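PDB 2X3H: K5 lyase from Enterobacteria phage k1-5, which cleaves the K5 capsular polysaccharide, a heparin-like glycosaminoglycan, as a phage tail-spike lyase, probably opening the way to the surface of the bacterial host. Local coordinates for residues A[66-72]-A[95-101]; A[79-85]-A[101-106]; A[243-247]-A[269-275]; A[274-280]-A[298-304]. All blocks are in the same frame, centred on the assembly; numbering follows the deposited sequence.

Contact 1. Residues A[66-72]-A[95-101]; sequences TSKPFGA and TISDGVF. Unlike the reference sequence in segment 95-101: Ile96 (reference Val).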
# COMPACT_ATOMS: atom_id res chain seq x y z
N THR A 66 -32.27 -31.92 2.87
CA THR A 66 -32.80 -32.02 1.52
C THR A 66 -32.33 -30.86 0.64
O THR A 66 -31.86 -29.84 1.15
CB THR A 66 -34.34 -32.07 1.51
OG1 THR A 66 -34.87 -30.90 2.14
CG2 THR A 66 -34.86 -33.31 2.26
N SER A 67 -32.46 -31.03 -0.67
CA SER A 67 -31.99 -30.04 -1.64
C SER A 67 -32.88 -28.80 -1.74
O SER A 67 -32.43 -27.72 -2.14
CB SER A 67 -31.80 -30.69 -3.00
OG SER A 67 -33.04 -31.13 -3.52
N LYS A 68 -34.16 -28.96 -1.38
CA LYS A 68 -35.10 -27.85 -1.35
C LYS A 68 -36.21 -28.17 -0.33
O LYS A 68 -36.39 -29.33 0.04
CB LYS A 68 -35.70 -27.59 -2.74
CG LYS A 68 -36.49 -28.76 -3.30
CD LYS A 68 -36.99 -28.51 -4.71
CE LYS A 68 -37.74 -29.74 -5.21
NZ LYS A 68 -38.25 -29.60 -6.60
N PRO A 69 -36.91 -27.13 0.14
CA PRO A 69 -37.98 -27.37 1.11
C PRO A 69 -39.12 -28.20 0.53
O PRO A 69 -39.39 -28.12 -0.67
CB PRO A 69 -38.49 -25.97 1.44
CG PRO A 69 -37.34 -25.05 1.10
CD PRO A 69 -36.73 -25.69 -0.12
N PHE A 70 -39.78 -28.98 1.38
CA PHE A 70 -40.95 -29.74 0.95
C PHE A 70 -42.01 -28.82 0.38
O PHE A 70 -42.38 -27.81 1.01
CB PHE A 70 -41.49 -30.56 2.13
CG PHE A 70 -42.63 -31.49 1.77
CD1 PHE A 70 -42.43 -32.54 0.88
CD2 PHE A 70 -43.88 -31.32 2.34
CE1 PHE A 70 -43.48 -33.41 0.56
CE2 PHE A 70 -44.93 -32.18 2.01
CZ PHE A 70 -44.72 -33.22 1.12
N GLY A 71 -42.50 -29.13 -0.81
CA GLY A 71 -43.56 -28.34 -1.42
C GLY A 71 -43.06 -27.30 -2.41
O GLY A 71 -43.86 -26.71 -3.13
N ALA A 72 -41.75 -27.08 -2.46
CA ALA A 72 -41.19 -26.12 -3.41
C ALA A 72 -40.96 -26.79 -4.76
O ALA A 72 -40.38 -27.87 -4.83
CB ALA A 72 -39.89 -25.53 -2.87
N THR A 95 -31.93 -24.75 2.96
CA THR A 95 -31.25 -25.03 1.70
C THR A 95 -32.24 -24.89 0.56
O THR A 95 -33.29 -25.55 0.56
CB THR A 95 -30.64 -26.46 1.66
OG1 THR A 95 -29.65 -26.61 2.69
CG2 THR A 95 -30.01 -26.75 0.29
N ILE A 96 -31.93 -24.01 -0.39
CA ILE A 96 -32.76 -23.84 -1.57
C ILE A 96 -31.84 -23.98 -2.79
O ILE A 96 -31.16 -23.04 -3.19
CB ILE A 96 -33.51 -22.49 -1.56
CG1 ILE A 96 -34.42 -22.41 -0.33
CG2 ILE A 96 -34.33 -22.32 -2.82
CD1 ILE A 96 -35.12 -21.07 -0.17
N SER A 97 -31.81 -25.19 -3.34
CA SER A 97 -30.87 -25.51 -4.39
C SER A 97 -31.51 -26.32 -5.52
O SER A 97 -32.67 -26.75 -5.41
CB SER A 97 -29.68 -26.28 -3.79
OG SER A 97 -30.04 -27.59 -3.38
N ASP A 98 -30.74 -26.51 -6.59
CA ASP A 98 -31.12 -27.36 -7.73
C ASP A 98 -32.45 -26.94 -8.37
O ASP A 98 -33.33 -27.77 -8.62
CB ASP A 98 -31.17 -28.85 -7.32
CG ASP A 98 -29.81 -29.43 -6.98
OD1 ASP A 98 -28.76 -28.81 -7.29
OD2 ASP A 98 -29.77 -30.54 -6.38
N GLY A 99 -32.60 -25.65 -8.63
CA GLY A 99 -33.79 -25.17 -9.30
C GLY A 99 -33.88 -23.66 -9.38
O GLY A 99 -33.01 -22.95 -8.85
N VAL A 100 -34.91 -23.19 -10.07
CA VAL A 100 -35.23 -21.79 -10.16
C VAL A 100 -36.56 -21.59 -9.45
O VAL A 100 -37.58 -22.17 -9.85
CB VAL A 100 -35.32 -21.33 -11.63
CG1 VAL A 100 -35.67 -19.85 -11.71
CG2 VAL A 100 -34.02 -21.62 -12.37
N PHE A 101 -36.54 -20.80 -8.39
CA PHE A 101 -37.69 -20.72 -7.49
C PHE A 101 -38.38 -19.39 -7.64
O PHE A 101 -37.93 -18.37 -7.12
CB PHE A 101 -37.25 -20.99 -6.05
CG PHE A 101 -36.65 -22.35 -5.86
CD1 PHE A 101 -35.31 -22.59 -6.17
CD2 PHE A 101 -37.43 -23.40 -5.39
CE1 PHE A 101 -34.75 -23.85 -6.01
CE2 PHE A 101 -36.88 -24.66 -5.21
CZ PHE A 101 -35.55 -24.89 -5.52
O HOH W 1 -34.28 -27.87 1.99
O HOH W 2 -33.96 -29.08 -5.19
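The carbonyl oxygen of Ser67 is gripped by two donors of one residue: Ser97 OG lies 2.7 Å from Ser67 O, in the carbonyl plane and on a lone pair, while Ser97 N comes nearly head-on along the C=O bond at 2.9 Å from the same Ser67 O. A chi1 of 70° turns Ser97 OG back between its own backbone N and carbonyl carbon, so the hydroxyl joins the N-H at one acceptor. This ties the loop that follows the N-terminal helix 56-63 to the N-terminal end of the parallel beta-helix, close to the subunit interface. Ser97 OG has a further partner in Arg116. Two waters complete the polar seam: one donates to Thr66 O and Thr95 O, the other links Ser67 OG with Ser97 O. Next along the loop, Lys68 CA directs its hydrogen at Thr95 O, 3.5 Å away.

Apolar contacts take over beside this seam. The Phe101 ring carries Ile96 CG2 over one face, and at its rim, in the ring plane, Lys68 CD sits 3.9 Å from Phe101 CE2. Ala72 CB meets the same edge. The lysine chain runs extended past the ring, which brings NZ to Ala73 O, with a weaker bond to Ala72 O. The Ile96 and Pro69 side chains cross at about a right angle, with Pro69 CD 4.0 Å from Ile96 CG1.

Contact 2. Residues A[79-85]-A[101-106]; sequences DDTEVIA and FSSSGI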
# COMPACT_ATOMS: atom_id res chain seq x y z
N ASP A 79 -45.59 -20.86 -8.32
CA ASP A 79 -45.37 -19.85 -7.29
C ASP A 79 -44.91 -20.54 -6.01
O ASP A 79 -45.67 -21.24 -5.35
CB ASP A 79 -46.63 -19.02 -7.06
CG ASP A 79 -46.43 -17.88 -6.08
OD1 ASP A 79 -45.32 -17.76 -5.51
OD2 ASP A 79 -47.38 -17.11 -5.87
N ASP A 80 -43.63 -20.33 -5.67
CA ASP A 80 -43.01 -20.98 -4.53
C ASP A 80 -42.93 -20.03 -3.32
O ASP A 80 -42.26 -20.33 -2.33
CB ASP A 80 -41.59 -21.44 -4.91
CG ASP A 80 -41.57 -22.76 -5.70
OD1 ASP A 80 -42.52 -23.56 -5.52
OD2 ASP A 80 -40.61 -23.00 -6.48
N THR A 81 -43.61 -18.89 -3.39
CA THR A 81 -43.49 -17.88 -2.33
C THR A 81 -43.85 -18.40 -0.94
O THR A 81 -43.11 -18.18 0.02
CB THR A 81 -44.36 -16.64 -2.63
OG1 THR A 81 -44.08 -16.17 -3.95
CG2 THR A 81 -44.06 -15.53 -1.61
N GLU A 82 -44.98 -19.09 -0.84
CA GLU A 82 -45.46 -19.55 0.46
C GLU A 82 -44.47 -20.45 1.19
O GLU A 82 -44.16 -20.24 2.37
CB GLU A 82 -46.79 -20.30 0.29
CG GLU A 82 -48.02 -19.43 0.41
CD GLU A 82 -48.56 -19.37 1.83
OE1 GLU A 82 -47.84 -19.82 2.76
OE2 GLU A 82 -49.70 -18.87 2.02
N VAL A 83 -43.98 -21.46 0.48
CA VAL A 83 -43.07 -22.44 1.05
C VAL A 83 -41.73 -21.81 1.43
O VAL A 83 -41.17 -22.09 2.49
CB VAL A 83 -42.85 -23.60 0.06
CG1 VAL A 83 -41.76 -24.51 0.56
CG2 VAL A 83 -44.15 -24.37 -0.15
N ILE A 84 -41.22 -20.94 0.56
CA ILE A 84 -39.93 -20.30 0.81
C ILE A 84 -40.03 -19.32 1.98
O ILE A 84 -39.14 -19.28 2.83
CB ILE A 84 -39.38 -19.65 -0.48
CG1 ILE A 84 -39.01 -20.74 -1.48
CG2 ILE A 84 -38.17 -18.75 -0.18
CD1 ILE A 84 -38.43 -20.24 -2.76
N ALA A 85 -41.11 -18.55 2.03
CA ALA A 85 -41.32 -17.63 3.14
C ALA A 85 -41.36 -18.39 4.47
O ALA A 85 -40.74 -17.99 5.46
CB ALA A 85 -42.60 -16.83 2.94
N PHE A 101 -36.54 -20.80 -8.39
CA PHE A 101 -37.69 -20.72 -7.49
C PHE A 101 -38.38 -19.39 -7.64
O PHE A 101 -37.93 -18.37 -7.12
CB PHE A 101 -37.25 -20.99 -6.05
CG PHE A 101 -36.65 -22.35 -5.86
CD1 PHE A 101 -35.31 -22.59 -6.17
CD2 PHE A 101 -37.43 -23.40 -5.39
CE1 PHE A 101 -34.75 -23.85 -6.01
CE2 PHE A 101 -36.88 -24.66 -5.21
CZ PHE A 101 -35.55 -24.89 -5.52
N SER A 102 -39.48 -19.41 -8.39
CA SER A 102 -40.25 -18.21 -8.63
C SER A 102 -40.93 -17.79 -7.35
O SER A 102 -41.67 -18.57 -6.75
CB SER A 102 -41.31 -18.48 -9.71
OG SER A 102 -42.04 -17.30 -9.98
N SER A 103 -40.69 -16.55 -6.91
CA SER A 103 -41.19 -16.11 -5.62
C SER A 103 -41.32 -14.59 -5.55
O SER A 103 -40.46 -13.85 -6.05
CB SER A 103 -40.30 -16.65 -4.47
OG SER A 103 -38.92 -16.58 -4.81
N SER A 104 -42.42 -14.13 -4.95
CA SER A 104 -42.67 -12.71 -4.76
C SER A 104 -41.91 -12.21 -3.54
O SER A 104 -41.07 -12.93 -3.00
CB SER A 104 -44.18 -12.46 -4.58
OG SER A 104 -44.91 -13.12 -5.60
N GLY A 105 -42.22 -11.00 -3.10
CA GLY A 105 -41.52 -10.39 -1.96
C GLY A 105 -41.66 -11.21 -0.70
O GLY A 105 -42.72 -11.78 -0.44
N ILE A 106 -40.59 -11.27 0.09
CA ILE A 106 -40.59 -12.04 1.33
C ILE A 106 -39.90 -11.23 2.43
O ILE A 106 -38.91 -10.55 2.16
CB ILE A 106 -39.84 -13.37 1.17
CG1 ILE A 106 -40.57 -14.28 0.17
CG2 ILE A 106 -39.65 -14.08 2.54
CD1 ILE A 106 -39.77 -15.45 -0.30
O HOH W 3 -46.85 -14.57 -4.96
O HOH W 4 -40.79 -21.91 -8.98
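Ser104 N points almost straight at Thr81 OG1, 2.8 Å away with an N-H...O angle of 171°, and so fixes the hydroxyl at the start of helix 81-88 to the turn after strand 99-103. A backbone-to-backbone bond joins the segments just before this: Asp80 N donates to Ser102 O at 2.8 Å, nearly in line with the carbonyl. Beside these bonds lies an apolar layer. Ile84 CD1 rests 3.6 Å from Phe101 CB, the two side chains crossing at about a right angle, and Ile84 CG2 meets Ile106 CD1 at 3.7 Å. On the next helix residue, Ala85 CB touches Ile106 CG2, while the side chains of Thr81 and Ile106 slide past each other in opposite directions.

Helical residues 81-85 cross strand 101-103 nearly at a right angle (-95°) and lie over the N-terminal end of the parallel beta-helix, consistent with the caps that shield the hydrophobic core at the ends of such solenoids.

Behind the first contacts stands Asp79. With its CG anti to the backbone N (chi1 -175°), its OD1 accepts the Thr81 hydroxyl on the syn lone pair and also takes Thr81 N, 2.9 Å from Asp79 OD1, from above the carboxylate plane; the latter bond makes an Asx turn. Thr81 OG1 thus gives its proton to Asp79 and accepts from Ser104. A water connects Asp79 OD2 with Ser104 OG. The Asp80 carboxylate is held by the backbone nitrogens of Ala73 (to OD1) and Gly74 (to OD2), which places OD2 3.4 Å from Phe101 CD2.

Contact 3. Residues A[243-247]-A[269-275]; sequences ELKGT and TEGPIAP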
# COMPACT_ATOMS: atom_id res chain seq x y z
N GLU A 243 -21.00 1.27 -2.45
CA GLU A 243 -21.21 2.57 -1.80
C GLU A 243 -21.19 2.44 -0.27
O GLU A 243 -21.84 1.55 0.29
CB GLU A 243 -22.54 3.22 -2.24
CG GLU A 243 -22.78 4.49 -1.42
CD GLU A 243 -24.01 5.32 -1.78
OE1 GLU A 243 -25.01 4.79 -2.32
OE2 GLU A 243 -23.99 6.54 -1.47
N LEU A 244 -20.42 3.31 0.40
CA LEU A 244 -20.56 3.54 1.83
C LEU A 244 -21.34 4.85 1.96
O LEU A 244 -21.06 5.81 1.23
CB LEU A 244 -19.19 3.71 2.49
CG LEU A 244 -18.24 2.50 2.46
CD1 LEU A 244 -16.92 2.86 3.14
CD2 LEU A 244 -18.87 1.23 3.07
N LYS A 245 -22.28 4.89 2.89
CA LYS A 245 -23.19 6.03 2.96
C LYS A 245 -23.42 6.51 4.39
O LYS A 245 -23.34 5.73 5.34
CB LYS A 245 -24.53 5.62 2.34
CG LYS A 245 -25.53 6.75 2.12
CD LYS A 245 -26.79 6.19 1.45
CE LYS A 245 -27.76 7.31 1.09
NZ LYS A 245 -28.93 6.74 0.32
N GLY A 246 -23.70 7.80 4.52
CA GLY A 246 -24.07 8.36 5.82
C GLY A 246 -22.96 8.27 6.84
O GLY A 246 -21.82 8.63 6.56
N THR A 247 -23.29 7.80 8.04
CA THR A 247 -22.33 7.77 9.13
C THR A 247 -21.49 6.49 9.14
O THR A 247 -20.98 6.09 10.19
CB THR A 247 -23.03 7.94 10.48
OG1 THR A 247 -24.01 6.91 10.63
CG2 THR A 247 -23.69 9.34 10.55
N THR A 269 -23.75 10.70 1.08
CA THR A 269 -24.60 10.94 2.24
C THR A 269 -25.81 11.79 1.88
O THR A 269 -25.76 12.59 0.94
CB THR A 269 -23.82 11.64 3.37
OG1 THR A 269 -24.67 11.70 4.52
CG2 THR A 269 -23.39 13.04 2.94
N GLU A 270 -26.91 11.56 2.61
CA GLU A 270 -28.08 12.42 2.51
C GLU A 270 -28.23 13.25 3.78
O GLU A 270 -29.25 13.92 3.99
CB GLU A 270 -29.34 11.58 2.26
CG GLU A 270 -29.36 10.92 0.89
CD GLU A 270 -30.46 9.88 0.74
OE1 GLU A 270 -31.35 9.80 1.63
OE2 GLU A 270 -30.45 9.15 -0.28
N GLY A 271 -27.21 13.21 4.64
CA GLY A 271 -27.23 13.97 5.89
C GLY A 271 -26.02 14.87 6.04
O GLY A 271 -25.26 15.07 5.09
N PRO A 272 -25.84 15.45 7.24
CA PRO A 272 -24.72 16.37 7.47
C PRO A 272 -23.37 15.68 7.66
O PRO A 272 -22.33 16.36 7.60
CB PRO A 272 -25.11 17.08 8.77
CG PRO A 272 -25.97 16.08 9.49
CD PRO A 272 -26.70 15.29 8.43
N ILE A 273 -23.39 14.37 7.89
CA ILE A 273 -22.16 13.61 8.14
C ILE A 273 -22.01 12.55 7.06
O ILE A 273 -22.98 11.88 6.69
CB ILE A 273 -22.17 12.97 9.52
CG1 ILE A 273 -22.15 14.06 10.60
CG2 ILE A 273 -20.98 12.02 9.70
CD1 ILE A 273 -22.17 13.53 12.01
N ALA A 274 -20.77 12.41 6.57
CA ALA A 274 -20.46 11.46 5.49
C ALA A 274 -19.48 10.39 5.97
O ALA A 274 -18.88 10.52 7.04
CB ALA A 274 -19.90 12.20 4.28
N PRO A 275 -19.33 9.31 5.19
CA PRO A 275 -18.45 8.20 5.58
C PRO A 275 -17.05 8.68 5.96
O PRO A 275 -16.43 9.46 5.22
CB PRO A 275 -18.42 7.31 4.33
CG PRO A 275 -19.74 7.60 3.66
CD PRO A 275 -20.00 9.06 3.90
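Pro275 fits its ring against the backbone of residues 244-246. Its CG stands 3.3 Å from Leu244 O, CB and CG also touch Leu244 CB, and CD comes close to Gly246 O. That last oxygen lies just 2.9 Å from Pro275 N, yet the imide nitrogen has no hydrogen to give, so the approach is one of packing and not a bond.

Lys245 makes the polar part of the contact. Its CG is anti to the backbone N (chi1 -170°) and the chain continues fully extended, which carries the ammonium to the side chain of Glu270. There Lys245 NZ forms a salt bridge of 2.9 Å with Glu270 OE2, coming from well above the carboxylate plane (71° out of it). The two side chains cross obliquely.

Strands 242-245 and 266-268 are neighbours in one parallel sheet of the beta-helix, hydrogen-bonded through Leu244 to Tyr266 and Gly268. The contact joins what follows them: the turn at Gly246 on one coil and the loop 269-275 on the next.

Gly246 bends the chain with a positive phi (64°), and its CA lies 3.6 Å from Thr269 OG1. This hydroxyl is itself employed inside the loop, donating to Ile273 O at 2.8 Å and accepting from Gly271 N in an ST turn, so that it fastens the loop across its own base. Farther out, Thr247 CG2 meets Ile273 CG2 at 3.9 Å, while Thr247 N is bonded to Ser222 OG.

Contact 4. Residues A[274-280]-A[298-304]; sequences APSNNLI and GSTNLIS
Asn301 CB lies 3.6 Å from Asn278 O, and from there the side chain runs alongside that of Asn278, pointing the same way with the amide planes only 6° apart. Its CG passes near Pro275 O and Asn278 N. At the tip, OD1 accepts twice, from Asn278 N at 2.9 Å and from Asn278 ND2 at 3.2 Å, the two donors reaching Asn301 OD1 from opposite faces of its plane. The other branch, Asn301 ND2, donates to Pro275 O at 3.0 Å in a nearly straight bond (169°), with the acceptor in the Asn301 amide plane but ND2 above that of the Pro275 carbonyl. Both branches are thereby fixed, which settles the amide flip. This is an asparagine ladder of the kind known from parallel beta-helices such as pectate lyases: Asn278 repeats the pattern toward Asn251 N and Ala248 O, and Asn328 toward Asn301 N and Gly298 O.

Before the ladder, Ser276 OG accepts from Ser299 N and donates to Ala274 O. Beyond it the strands pair in parallel, Leu279 beside Leu302 and Ile280 beside Ile303, with Ile280 N 2.8 Å from Leu302 O. Leu279 CD1 packs on Leu302 CG, and Ile280 CB on Ile303 CG1 at 4.1 Å on the opposite sheet face.

Strand 279-286 lies between strands 252-259 and 302-309. Leu279 and Leu302 face the third subunit, where Gly282 and Val306 of that chain pack against them, whereas Ile280 touches Asn267 of strand 266-268.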
# COMPACT_ATOMS: atom_id res chain seq x y z
N ALA A 274 -20.77 12.41 6.57
CA ALA A 274 -20.46 11.46 5.49
C ALA A 274 -19.48 10.39 5.97
O ALA A 274 -18.88 10.52 7.04
CB ALA A 274 -19.90 12.20 4.28
N PRO A 275 -19.33 9.31 5.19
CA PRO A 275 -18.45 8.20 5.58
C PRO A 275 -17.05 8.68 5.96
O PRO A 275 -16.43 9.46 5.22
CB PRO A 275 -18.42 7.31 4.33
CG PRO A 275 -19.74 7.60 3.66
CD PRO A 275 -20.00 9.06 3.90
N SER A 276 -16.59 8.21 7.12
CA SER A 276 -15.33 8.69 7.71
C SER A 276 -14.65 7.51 8.40
O SER A 276 -15.31 6.58 8.86
CB SER A 276 -15.63 9.80 8.74
OG SER A 276 -16.25 10.93 8.13
N ASN A 277 -13.32 7.55 8.51
CA ASN A 277 -12.61 6.49 9.20
C ASN A 277 -12.85 5.10 8.57
O ASN A 277 -13.00 4.10 9.29
CB ASN A 277 -12.99 6.45 10.69
CG ASN A 277 -12.32 7.55 11.49
OD1 ASN A 277 -12.96 8.22 12.32
ND2 ASN A 277 -11.04 7.74 11.28
N ASN A 278 -12.88 5.03 7.24
CA ASN A 278 -12.96 3.76 6.53
C ASN A 278 -11.69 3.49 5.76
O ASN A 278 -11.01 4.44 5.34
CB ASN A 278 -14.13 3.78 5.55
CG ASN A 278 -15.45 4.01 6.25
OD1 ASN A 278 -15.95 3.12 6.95
ND2 ASN A 278 -16.01 5.22 6.09
N LEU A 279 -11.40 2.21 5.56
CA LEU A 279 -10.26 1.79 4.76
C LEU A 279 -10.79 1.18 3.46
O LEU A 279 -11.62 0.28 3.50
CB LEU A 279 -9.45 0.73 5.53
CG LEU A 279 -8.34 -0.00 4.78
CD1 LEU A 279 -7.27 0.97 4.27
CD2 LEU A 279 -7.71 -1.05 5.69
N ILE A 280 -10.33 1.69 2.33
CA ILE A 280 -10.79 1.21 1.02
C ILE A 280 -9.53 0.85 0.25
O ILE A 280 -8.71 1.72 -0.02
CB ILE A 280 -11.61 2.28 0.28
CG1 ILE A 280 -12.89 2.60 1.07
CG2 ILE A 280 -11.94 1.83 -1.16
CD1 ILE A 280 -13.49 3.96 0.72
N GLY A 298 -16.65 13.21 3.66
CA GLY A 298 -16.21 12.80 4.99
C GLY A 298 -14.71 12.95 5.22
O GLY A 298 -13.99 13.55 4.42
N SER A 299 -14.24 12.37 6.32
CA SER A 299 -12.87 12.60 6.75
C SER A 299 -12.14 11.34 7.23
O SER A 299 -12.76 10.34 7.61
CB SER A 299 -12.87 13.64 7.87
OG SER A 299 -13.78 13.27 8.88
N THR A 300 -10.82 11.45 7.23
CA THR A 300 -9.92 10.41 7.71
C THR A 300 -10.22 9.01 7.16
O THR A 300 -10.18 8.02 7.89
CB THR A 300 -9.75 10.44 9.26
OG1 THR A 300 -10.99 10.16 9.91
CG2 THR A 300 -9.23 11.81 9.69
N ASN A 301 -10.53 8.94 5.86
CA ASN A 301 -10.57 7.67 5.15
C ASN A 301 -9.22 7.41 4.54
O ASN A 301 -8.54 8.35 4.13
CB ASN A 301 -11.63 7.69 4.05
CG ASN A 301 -13.02 7.95 4.59
OD1 ASN A 301 -13.60 7.09 5.27
ND2 ASN A 301 -13.56 9.13 4.30
N LEU A 302 -8.84 6.13 4.51
CA LEU A 302 -7.57 5.71 3.90
C LEU A 302 -7.92 4.88 2.68
O LEU A 302 -8.48 3.79 2.80
CB LEU A 302 -6.75 4.89 4.89
CG LEU A 302 -5.39 4.35 4.43
CD1 LEU A 302 -4.55 5.38 3.73
CD2 LEU A 302 -4.63 3.76 5.63
N ILE A 303 -7.61 5.44 1.51
CA ILE A 303 -7.90 4.78 0.23
C ILE A 303 -6.57 4.41 -0.41
O ILE A 303 -5.68 5.25 -0.56
CB ILE A 303 -8.68 5.73 -0.68
CG1 ILE A 303 -10.05 6.04 -0.04
CG2 ILE A 303 -8.79 5.15 -2.09
CD1 ILE A 303 -10.69 7.28 -0.55
N SER A 304 -6.41 3.14 -0.78
CA SER A 304 -5.07 2.65 -1.13
C SER A 304 -5.09 1.65 -2.28
O SER A 304 -5.85 0.69 -2.24
CB SER A 304 -4.44 2.01 0.12
OG SER A 304 -3.13 1.56 -0.14
O HOH W 5 -16.86 10.55 2.60

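In the fold
Contacts 1 and 2 sit at the N-terminal end of the beta-helix and share Phe101: loop 66-72 packs on residues 95-101 and helix 81-88 on residues 101-106, with Val83 touching Pro69 between them. Both are partly buried and mix waters and side-chain-to-backbone bonds with apolar packing. Contacts 3 and 4 lie near the middle of the chain, their centres about 39 Å and 42 Å from that of contact 1, and share Ala274 and Pro275. Contact 3 is partly exposed and carries a salt bridge at the surface, while contact 4 is buried and dominated by regular strand pairing and hydrogen-bonded asparagine amides. Contacts 1 and 4 also touch neighbouring subunits.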